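Local structure of putative secreted protein (Pseudomonas aeruginosa, 3NPD) at residues Val22-Ala27 and Ile32-Tyr37; Gly41-Asn46 and Thr104-Ala109; Ser67-Ser72 and Leu89-Thr94; Asp71-Cys74 and Gly78-Gln81. The protein is of unknown function but is probably a secreted, quorum-sensing-regulated virulence factor of a Pseudomonas-specific family. All coordinates share one frame; numbering follows the deposited sequence.

Contact 1 of 4, residues Val22-Ala27 and Ile32-Tyr37; sequences VGTPRA and ILDQGY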
# COMPACT_ATOMS: atom_id res chain seq x y z
N VAL A 22 -8.12 3.70 -10.87
CA VAL A 22 -8.97 3.47 -12.04
C VAL A 22 -9.04 1.98 -12.27
O VAL A 22 -8.00 1.31 -12.27
CB VAL A 22 -8.51 4.24 -13.30
CG1 VAL A 22 -9.47 3.88 -14.50
CG2 VAL A 22 -8.47 5.78 -12.99
N GLY A 23 -10.26 1.45 -12.40
CA GLY A 23 -10.45 0.03 -12.59
C GLY A 23 -10.53 -0.82 -11.34
O GLY A 23 -10.72 -2.05 -11.47
N THR A 24 -10.35 -0.21 -10.16
CA THR A 24 -10.53 -0.91 -8.88
C THR A 24 -11.96 -0.67 -8.38
O THR A 24 -12.57 0.37 -8.70
CB THR A 24 -9.51 -0.47 -7.82
OG1 THR A 24 -9.75 0.88 -7.44
CG2 THR A 24 -8.10 -0.67 -8.41
N PRO A 25 -12.49 -1.60 -7.58
CA PRO A 25 -11.85 -2.85 -7.17
C PRO A 25 -11.68 -3.87 -8.27
O PRO A 25 -12.51 -3.97 -9.19
CB PRO A 25 -12.78 -3.39 -6.10
CG PRO A 25 -14.11 -2.90 -6.52
CD PRO A 25 -13.88 -1.53 -7.10
N ARG A 26 -10.57 -4.61 -8.19
CA ARG A 26 -10.34 -5.72 -9.12
C ARG A 26 -9.58 -6.83 -8.43
O ARG A 26 -8.84 -6.59 -7.50
CB ARG A 26 -9.63 -5.27 -10.39
CG ARG A 26 -8.29 -4.67 -10.22
CD ARG A 26 -7.61 -4.39 -11.58
NE ARG A 26 -6.58 -3.40 -11.30
CZ ARG A 26 -6.46 -2.17 -11.80
NH1 ARG A 26 -7.25 -1.71 -12.77
NH2 ARG A 26 -5.47 -1.39 -11.36
N ALA A 27 -9.78 -8.06 -8.91
CA ALA A 27 -9.13 -9.21 -8.33
C ALA A 27 -7.67 -9.27 -8.76
O ALA A 27 -7.35 -9.18 -9.98
CB ALA A 27 -9.87 -10.50 -8.68
N ILE A 32 -7.49 -12.15 -3.21
CA ILE A 32 -7.14 -10.76 -2.93
C ILE A 32 -7.81 -9.82 -3.92
O ILE A 32 -7.62 -9.97 -5.13
CB ILE A 32 -5.62 -10.56 -2.93
CG1 ILE A 32 -4.93 -11.38 -1.84
CG2 ILE A 32 -5.25 -9.11 -2.71
CD1 ILE A 32 -3.46 -11.51 -2.04
N LEU A 33 -8.52 -8.82 -3.40
CA LEU A 33 -9.06 -7.70 -4.18
C LEU A 33 -8.20 -6.47 -3.96
O LEU A 33 -7.95 -6.07 -2.82
CB LEU A 33 -10.51 -7.31 -3.84
CG LEU A 33 -11.73 -8.10 -4.23
CD1 LEU A 33 -12.95 -7.35 -3.70
CD2 LEU A 33 -11.79 -8.25 -5.76
N ASP A 34 -7.73 -5.90 -5.05
CA ASP A 34 -7.11 -4.58 -5.03
C ASP A 34 -8.26 -3.54 -4.95
O ASP A 34 -9.03 -3.35 -5.92
CB ASP A 34 -6.25 -4.40 -6.28
CG ASP A 34 -5.50 -3.07 -6.31
OD1 ASP A 34 -5.72 -2.16 -5.46
OD2 ASP A 34 -4.70 -2.93 -7.25
N GLN A 35 -8.35 -2.83 -3.84
CA GLN A 35 -9.44 -1.86 -3.60
C GLN A 35 -9.03 -0.43 -3.91
O GLN A 35 -9.81 0.48 -3.65
CB GLN A 35 -9.96 -1.96 -2.17
CG GLN A 35 -10.37 -3.35 -1.79
CD GLN A 35 -10.73 -3.43 -0.33
OE1 GLN A 35 -9.95 -3.02 0.52
NE2 GLN A 35 -11.85 -3.98 -0.04
N GLY A 36 -7.84 -0.25 -4.48
CA GLY A 36 -7.38 1.08 -4.90
C GLY A 36 -6.59 1.76 -3.81
O GLY A 36 -6.08 1.12 -2.89
N TYR A 37 -6.48 3.08 -3.95
CA TYR A 37 -5.56 3.89 -3.18
C TYR A 37 -6.17 5.12 -2.58
O TYR A 37 -7.09 5.71 -3.15
CB TYR A 37 -4.44 4.37 -4.11
CG TYR A 37 -3.66 3.24 -4.72
CD1 TYR A 37 -4.17 2.53 -5.80
CD2 TYR A 37 -2.36 2.91 -4.25
CE1 TYR A 37 -3.44 1.44 -6.37
CE2 TYR A 37 -1.61 1.89 -4.85
CZ TYR A 37 -2.15 1.15 -5.89
OH TYR A 37 -1.43 0.12 -6.49
O HOH W 1 -4.46 -4.39 -9.69
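Arg26 and Asp34 face each other as a hydrogen-bonded antiparallel pair in the beta hairpin that joins strand 26-27 to strand 32-40. Strand 26-27 forms one edge of the five-stranded mixed sheet. Two backbone bonds tie the pair: Arg26 N gives to Asp34 O at 3.0 Å, and Asp34 N gives to Arg26 O at 2.8 Å. Beside them, Ala27 and Leu33 form a non-hydrogen-bonded pair, where Leu33 CD2 lies 4.2 Å from Ala27 CB. Pro25, after a cis peptide bond, sends its CA to 3.1 Å from Asp34 O in a CA-H...O contact.

The Asp34 side chain can be followed outward. Its CB rests 3.6 Å from Arg26 O. CG is anti to the backbone N (chi1 -177°), and this carries the carboxylate along the strand to Thr24, whose methyl CG2 it meets. OD1 accepts from Gly36 N in an Asx turn and from Asn46 ND2 of the next strand. OD2 stays 4.5 Å from Arg26 NH2, beyond a salt bridge. A water bridges Arg26 NE to Asp34 OD2 instead: it accepts from NE at 2.8 Å, in the guanidinium plane, and donates to Asp34 OD2 at 2.9 Å.

Contact 2 of 4, residues Gly41-Asn46 and Thr104-Ala109; sequences GNQLIN and TERFDA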
# COMPACT_ATOMS: atom_id res chain seq x y z
N GLY A 41 -1.55 12.02 4.69
CA GLY A 41 -0.27 12.69 4.89
C GLY A 41 0.72 12.34 3.79
O GLY A 41 0.41 12.49 2.60
N ASN A 42 1.86 11.78 4.21
CA ASN A 42 2.91 11.35 3.29
C ASN A 42 2.79 9.87 2.85
O ASN A 42 3.68 9.37 2.18
CB ASN A 42 4.33 11.64 3.83
CG ASN A 42 4.66 10.84 5.07
OD1 ASN A 42 3.77 10.22 5.68
ND2 ASN A 42 5.91 10.85 5.46
N GLN A 43 1.70 9.19 3.22
CA GLN A 43 1.48 7.81 2.90
C GLN A 43 0.52 7.66 1.73
O GLN A 43 -0.60 8.16 1.76
CB GLN A 43 0.86 7.04 4.07
CG GLN A 43 1.80 6.91 5.23
CD GLN A 43 1.24 6.13 6.38
OE1 GLN A 43 0.68 5.04 6.23
NE2 GLN A 43 1.46 6.66 7.57
N LEU A 44 0.98 6.96 0.70
CA LEU A 44 0.13 6.44 -0.38
C LEU A 44 -0.26 5.03 0.05
O LEU A 44 0.60 4.15 0.17
CB LEU A 44 0.91 6.40 -1.71
CG LEU A 44 0.18 5.81 -2.91
CD1 LEU A 44 -1.11 6.61 -3.22
CD2 LEU A 44 1.12 5.72 -4.15
N ILE A 45 -1.54 4.80 0.24
CA ILE A 45 -2.04 3.57 0.84
C ILE A 45 -2.78 2.79 -0.22
O ILE A 45 -3.74 3.31 -0.79
CB ILE A 45 -3.00 3.85 2.01
CG1 ILE A 45 -2.39 4.71 3.10
CG2 ILE A 45 -3.57 2.49 2.61
CD1 ILE A 45 -3.38 5.41 4.00
N ASN A 46 -2.38 1.54 -0.45
CA ASN A 46 -3.09 0.62 -1.31
C ASN A 46 -3.88 -0.23 -0.34
O ASN A 46 -3.30 -0.90 0.56
CB ASN A 46 -2.06 -0.22 -2.12
CG ASN A 46 -2.66 -1.08 -3.23
OD1 ASN A 46 -1.93 -1.89 -3.81
ND2 ASN A 46 -3.96 -0.95 -3.51
N THR A 104 -0.52 -4.72 7.89
CA THR A 104 -0.27 -3.35 7.46
C THR A 104 1.25 -3.20 7.34
O THR A 104 1.97 -3.33 8.33
CB THR A 104 -0.89 -2.29 8.40
OG1 THR A 104 -2.25 -2.65 8.68
CG2 THR A 104 -0.90 -0.92 7.70
N GLU A 105 1.71 -2.88 6.14
CA GLU A 105 3.17 -2.85 5.89
C GLU A 105 3.53 -1.53 5.21
O GLU A 105 2.99 -1.20 4.14
CB GLU A 105 3.59 -4.04 5.00
CG GLU A 105 3.43 -5.40 5.70
CD GLU A 105 4.21 -5.54 7.03
OE1 GLU A 105 5.26 -4.90 7.20
OE2 GLU A 105 3.81 -6.38 7.90
N ARG A 106 4.41 -0.76 5.86
CA ARG A 106 4.86 0.53 5.36
C ARG A 106 6.31 0.47 4.94
O ARG A 106 7.19 -0.15 5.62
CB ARG A 106 4.75 1.59 6.44
CG ARG A 106 3.33 1.75 6.91
CD ARG A 106 3.15 2.84 7.98
NE ARG A 106 1.71 2.93 8.26
CZ ARG A 106 1.00 2.12 9.05
NH1 ARG A 106 1.57 1.11 9.67
NH2 ARG A 106 -0.32 2.26 9.15
N PHE A 107 6.61 1.22 3.88
CA PHE A 107 7.94 1.29 3.31
C PHE A 107 8.32 2.72 3.00
O PHE A 107 7.53 3.43 2.37
CB PHE A 107 8.02 0.48 2.00
CG PHE A 107 7.63 -0.96 2.16
CD1 PHE A 107 6.25 -1.36 2.08
CD2 PHE A 107 8.59 -1.93 2.47
CE1 PHE A 107 5.89 -2.70 2.28
CE2 PHE A 107 8.20 -3.29 2.68
CZ PHE A 107 6.87 -3.66 2.59
N ASP A 108 9.54 3.12 3.37
CA ASP A 108 10.11 4.43 2.98
C ASP A 108 11.43 4.19 2.26
O ASP A 108 11.81 3.02 2.02
CB ASP A 108 10.18 5.43 4.16
CG ASP A 108 11.19 5.04 5.27
OD1 ASP A 108 11.92 4.05 5.17
OD2 ASP A 108 11.21 5.78 6.28
N ALA A 109 12.10 5.27 1.85
CA ALA A 109 13.41 5.15 1.21
C ALA A 109 14.37 4.26 2.01
O ALA A 109 15.03 3.40 1.42
CB ALA A 109 14.05 6.56 0.92
O HOH W 2 -1.11 4.75 8.18
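One face of the mixed beta-sheet carries this surface bridge between strand 43-50 and strand 101-107. The two strands are not neighbours, because strand 88-95 runs between them. The CA atoms of Gln43 and Arg106 are 8.4 Å apart, and the two side chains meet above the middle strand. Arg106 NE gives a hydrogen bond to Gln43 OE1 at 3.1 Å, with an N-H...O angle of 156°. The oxygen lies close to the guanidinium plane. Seen from the amide, NE stands above the carbonyl plane, 43° out of it, and the amide and guanidinium planes are nearly perpendicular. Arg106 reaches this point with a chain extended from CG to NE.

A water makes a second link. It donates to Gln43 OE1 at 2.7 Å and accepts from Arg106 NH2 at 2.8 Å, in the plane of the guanidinium. Gln43 OE1 is also hydrogen-bonded to Thr90 OG1 of the middle strand, against which the Arg106 side chain packs. A bound CXS molecule, probably from the crystallisation liquor, lies about 4 Å from the Arg106 side chain. Three partners on OE1 probably fix which way the amide is flipped, with its oxygen toward Arg106.

Contact 3 of 4, residues Ser67-Ser72 and Leu89-Thr94; sequences SQLGDS and LTYSFT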
# COMPACT_ATOMS: atom_id res chain seq x y z
N SER A 67 8.64 -8.98 3.29
CA SER A 67 9.81 -9.10 2.43
C SER A 67 9.40 -9.14 0.95
O SER A 67 10.02 -8.48 0.12
CB SER A 67 10.66 -10.34 2.82
OG SER A 67 11.78 -10.46 1.98
N GLN A 68 8.35 -9.87 0.65
CA GLN A 68 7.82 -9.95 -0.73
C GLN A 68 7.25 -8.62 -1.20
O GLN A 68 7.48 -8.22 -2.35
CB GLN A 68 6.75 -11.00 -0.85
CG GLN A 68 7.27 -12.38 -0.65
CD GLN A 68 6.13 -13.41 -0.71
OE1 GLN A 68 5.49 -13.56 -1.74
NE2 GLN A 68 5.89 -14.12 0.41
N LEU A 69 6.47 -7.98 -0.34
CA LEU A 69 5.97 -6.62 -0.61
C LEU A 69 7.11 -5.64 -0.85
O LEU A 69 7.06 -4.89 -1.81
CB LEU A 69 5.06 -6.09 0.48
CG LEU A 69 3.69 -6.74 0.59
CD1 LEU A 69 3.02 -6.30 1.86
CD2 LEU A 69 2.77 -6.43 -0.64
N GLY A 70 8.11 -5.67 0.00
CA GLY A 70 9.32 -4.80 -0.10
C GLY A 70 10.04 -4.99 -1.41
O GLY A 70 10.40 -4.01 -2.06
N ASP A 71 10.26 -6.26 -1.80
CA ASP A 71 10.93 -6.60 -3.08
C ASP A 71 10.20 -5.93 -4.24
O ASP A 71 10.84 -5.30 -5.11
CB ASP A 71 10.95 -8.13 -3.34
CG ASP A 71 11.94 -8.91 -2.45
OD1 ASP A 71 12.92 -8.33 -1.93
OD2 ASP A 71 11.72 -10.16 -2.31
N SER A 72 8.86 -6.02 -4.22
CA SER A 72 7.99 -5.44 -5.25
C SER A 72 8.06 -3.89 -5.25
O SER A 72 8.32 -3.28 -6.30
CB SER A 72 6.55 -5.93 -5.01
OG SER A 72 5.63 -5.47 -5.99
N LEU A 89 5.04 4.24 1.14
CA LEU A 89 4.11 3.31 0.51
C LEU A 89 3.57 2.42 1.62
O LEU A 89 4.32 1.75 2.30
CB LEU A 89 4.77 2.50 -0.64
CG LEU A 89 4.33 2.87 -2.04
CD1 LEU A 89 2.79 2.66 -2.29
CD2 LEU A 89 4.82 4.33 -2.29
N THR A 90 2.25 2.37 1.75
CA THR A 90 1.59 1.57 2.77
C THR A 90 0.65 0.57 2.12
O THR A 90 -0.17 0.96 1.29
CB THR A 90 0.77 2.47 3.71
OG1 THR A 90 1.69 3.35 4.35
CG2 THR A 90 -0.02 1.63 4.78
N TYR A 91 0.74 -0.69 2.53
CA TYR A 91 -0.20 -1.74 2.13
C TYR A 91 -1.06 -2.04 3.33
O TYR A 91 -0.55 -2.45 4.37
CB TYR A 91 0.50 -3.02 1.69
CG TYR A 91 1.10 -2.79 0.38
CD1 TYR A 91 0.34 -2.97 -0.78
CD2 TYR A 91 2.37 -2.26 0.27
CE1 TYR A 91 0.82 -2.66 -2.02
CE2 TYR A 91 2.89 -1.96 -0.98
CZ TYR A 91 2.12 -2.18 -2.13
OH TYR A 91 2.60 -1.90 -3.39
N SER A 92 -2.37 -1.86 3.17
CA SER A 92 -3.35 -2.16 4.21
C SER A 92 -4.24 -3.29 3.74
O SER A 92 -5.09 -3.10 2.87
CB SER A 92 -4.14 -0.90 4.60
OG SER A 92 -5.20 -1.21 5.49
N PHE A 93 -4.02 -4.46 4.32
CA PHE A 93 -4.85 -5.66 4.03
C PHE A 93 -5.84 -5.85 5.13
O PHE A 93 -5.49 -5.82 6.34
CB PHE A 93 -3.98 -6.90 3.97
CG PHE A 93 -3.00 -6.94 2.84
CD1 PHE A 93 -1.72 -6.38 2.98
CD2 PHE A 93 -3.32 -7.59 1.63
CE1 PHE A 93 -0.80 -6.44 1.92
CE2 PHE A 93 -2.39 -7.63 0.58
CZ PHE A 93 -1.16 -7.05 0.73
N THR A 94 -7.10 -6.06 4.76
CA THR A 94 -8.19 -6.35 5.70
C THR A 94 -8.94 -7.60 5.23
O THR A 94 -8.84 -7.98 4.07
CB THR A 94 -9.11 -5.13 5.84
OG1 THR A 94 -9.72 -4.86 4.58
CG2 THR A 94 -8.30 -3.90 6.36
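Leu69 lays its methyl CD2 over the ring of Tyr91. This is a helix-on-sheet contact: helix 62-74 rests on one face of the mixed beta-sheet, here on strand 88-95. The methyl stands 4.1 Å from the ring centroid and only 9° off the ring normal, a CH-pi contact over the middle of the face. The other methyl of Leu69 turns to Phe93, two residues along the strand, and meets the edge of that ring rather than its face.

In Leu69, chi1 of -70° sets CG beside the backbone N, and the two methyls that branch from CG reach different rings. Tyr91 and Phe93 both point toward the helix.

Other parts of the fold pack around it. Leu69 also packs on Glu105 and Phe107 of the edge strand, while Tyr91 touches Tyr79 of helix 77-83. A bound CXS molecule, probably a crystallisation additive, lies about 3 Å from the Tyr91 side chain. No hydrogen bond joins the two segments; Leu69 CD1 is 3.8 Å from Phe93 CE1 and 4.1 Å from Tyr91 CB.

Contact 4 of 4, residues Asp71-Cys74 and Gly78-Gln81; sequences DSVC and GYRQ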
# COMPACT_ATOMS: atom_id res chain seq x y z
N ASP A 71 10.26 -6.26 -1.80
CA ASP A 71 10.93 -6.60 -3.08
C ASP A 71 10.20 -5.93 -4.24
O ASP A 71 10.84 -5.30 -5.11
CB ASP A 71 10.95 -8.13 -3.34
CG ASP A 71 11.94 -8.91 -2.45
OD1 ASP A 71 12.92 -8.33 -1.93
OD2 ASP A 71 11.72 -10.16 -2.31
N SER A 72 8.86 -6.02 -4.22
CA SER A 72 7.99 -5.44 -5.25
C SER A 72 8.06 -3.89 -5.25
O SER A 72 8.32 -3.28 -6.30
CB SER A 72 6.55 -5.93 -5.01
OG SER A 72 5.63 -5.47 -5.99
N VAL A 73 7.83 -3.28 -4.08
CA VAL A 73 7.86 -1.82 -3.93
C VAL A 73 9.18 -1.23 -4.31
O VAL A 73 9.24 -0.28 -5.08
CB VAL A 73 7.52 -1.37 -2.46
CG1 VAL A 73 7.87 0.11 -2.24
CG2 VAL A 73 6.08 -1.69 -2.15
N CYS A 74 10.24 -1.81 -3.76
CA CYS A 74 11.57 -1.21 -3.87
C CYS A 74 12.18 -1.28 -5.26
O CYS A 74 13.19 -0.60 -5.50
CB CYS A 74 12.50 -1.80 -2.82
SG CYS A 74 11.89 -1.42 -1.12
N GLY A 78 8.19 3.79 -10.46
CA GLY A 78 7.31 4.88 -10.05
C GLY A 78 7.23 5.03 -8.53
O GLY A 78 7.21 6.16 -8.03
N TYR A 79 7.16 3.92 -7.81
CA TYR A 79 7.16 4.02 -6.34
C TYR A 79 8.46 4.56 -5.81
O TYR A 79 8.45 5.35 -4.86
CB TYR A 79 6.77 2.70 -5.65
CG TYR A 79 5.35 2.23 -5.86
CD1 TYR A 79 4.33 3.09 -6.34
CD2 TYR A 79 4.99 0.91 -5.57
CE1 TYR A 79 3.02 2.65 -6.52
CE2 TYR A 79 3.62 0.46 -5.73
CZ TYR A 79 2.67 1.36 -6.23
OH TYR A 79 1.36 0.99 -6.44
N ARG A 80 9.59 4.17 -6.42
CA ARG A 80 10.90 4.64 -6.01
C ARG A 80 10.96 6.18 -6.12
O ARG A 80 11.55 6.83 -5.27
CB ARG A 80 12.00 4.00 -6.84
CG ARG A 80 12.31 2.54 -6.47
CD ARG A 80 13.44 2.03 -7.39
NE ARG A 80 14.78 2.56 -7.06
CZ ARG A 80 15.54 2.21 -6.00
NH1 ARG A 80 15.12 1.33 -5.08
NH2 ARG A 80 16.74 2.78 -5.86
N GLN A 81 10.34 6.74 -7.17
CA GLN A 81 10.28 8.20 -7.33
C GLN A 81 9.53 8.87 -6.18
O GLN A 81 9.89 9.98 -5.78
CB GLN A 81 9.62 8.60 -8.65
CG GLN A 81 10.41 8.21 -9.84
CD GLN A 81 9.66 8.34 -11.15
OE1 GLN A 81 8.51 8.75 -11.20
NE2 GLN A 81 10.34 7.95 -12.22
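The side chain of Arg80 leaves its helix with CG beside the backbone N (chi1 -76°), runs straight through chi2 and then bends at chi3 (74°). The bend brings NH1 in front of Cys74 O. NH1 gives Cys74 O a hydrogen bond of 2.8 Å, with an N-H...O angle of 149°. The nitrogen lies in the carbonyl plane, while the oxygen is somewhat tilted from the guanidinium plane. The aliphatic part of the same side chain wraps the same acceptor: Arg80 CD is 3.2 Å and Arg80 CG 3.4 Å from Cys74 O.

These residues belong to two consecutive helices, 62-74 and 77-83, joined by a short turn. Cys74 lies in the last part of helix 62-74. Its carbonyl is taken up by a charged side chain from the second helix. The negative end of the helix dipole would probably favour a positive group at this place. Cys74 SG points elsewhere, into the disulfide with Cys112, which ties this turn to the C-terminal helix 109-112.

On the side of the sheet, Val73 meets Tyr79. Tyr79 CB lies 3.9 Å from Val73 O and 4.4 Å from Val73 CG1. The edge of the Tyr79 ring is turned to Val73 CA. Both residues also pack on Tyr91 of strand 88-95, and Tyr79 touches Leu89 of the same strand.

Overall arrangement
Contacts 1, 2 and 3 all reach the same mixed sheet, and contact 4 joins the two helices beside it. Contacts 1 and 2 have centres about 17 Å apart but meet at Asn46, whose ND2 is 2.9 Å from Asp34 OD1 and 3.0 Å from Gly36 O. Contacts 2 and 3 are closer, about 9 Å between centres, and adjoin through strand 88-95: Glu105 O is 2.8 Å from Tyr91 N. Contacts 3 and 4 share helix 62-74, and Tyr91 CE2 lies 3.4 Å from Val73 CG2. Tyr37 OH and Tyr79 OH, 2.9 Å apart, connect contacts 1 and 4. CXS, probably from the crystallisation liquor, lies near Ile32, Arg106, Tyr91 and Tyr79, not necessarily at one site.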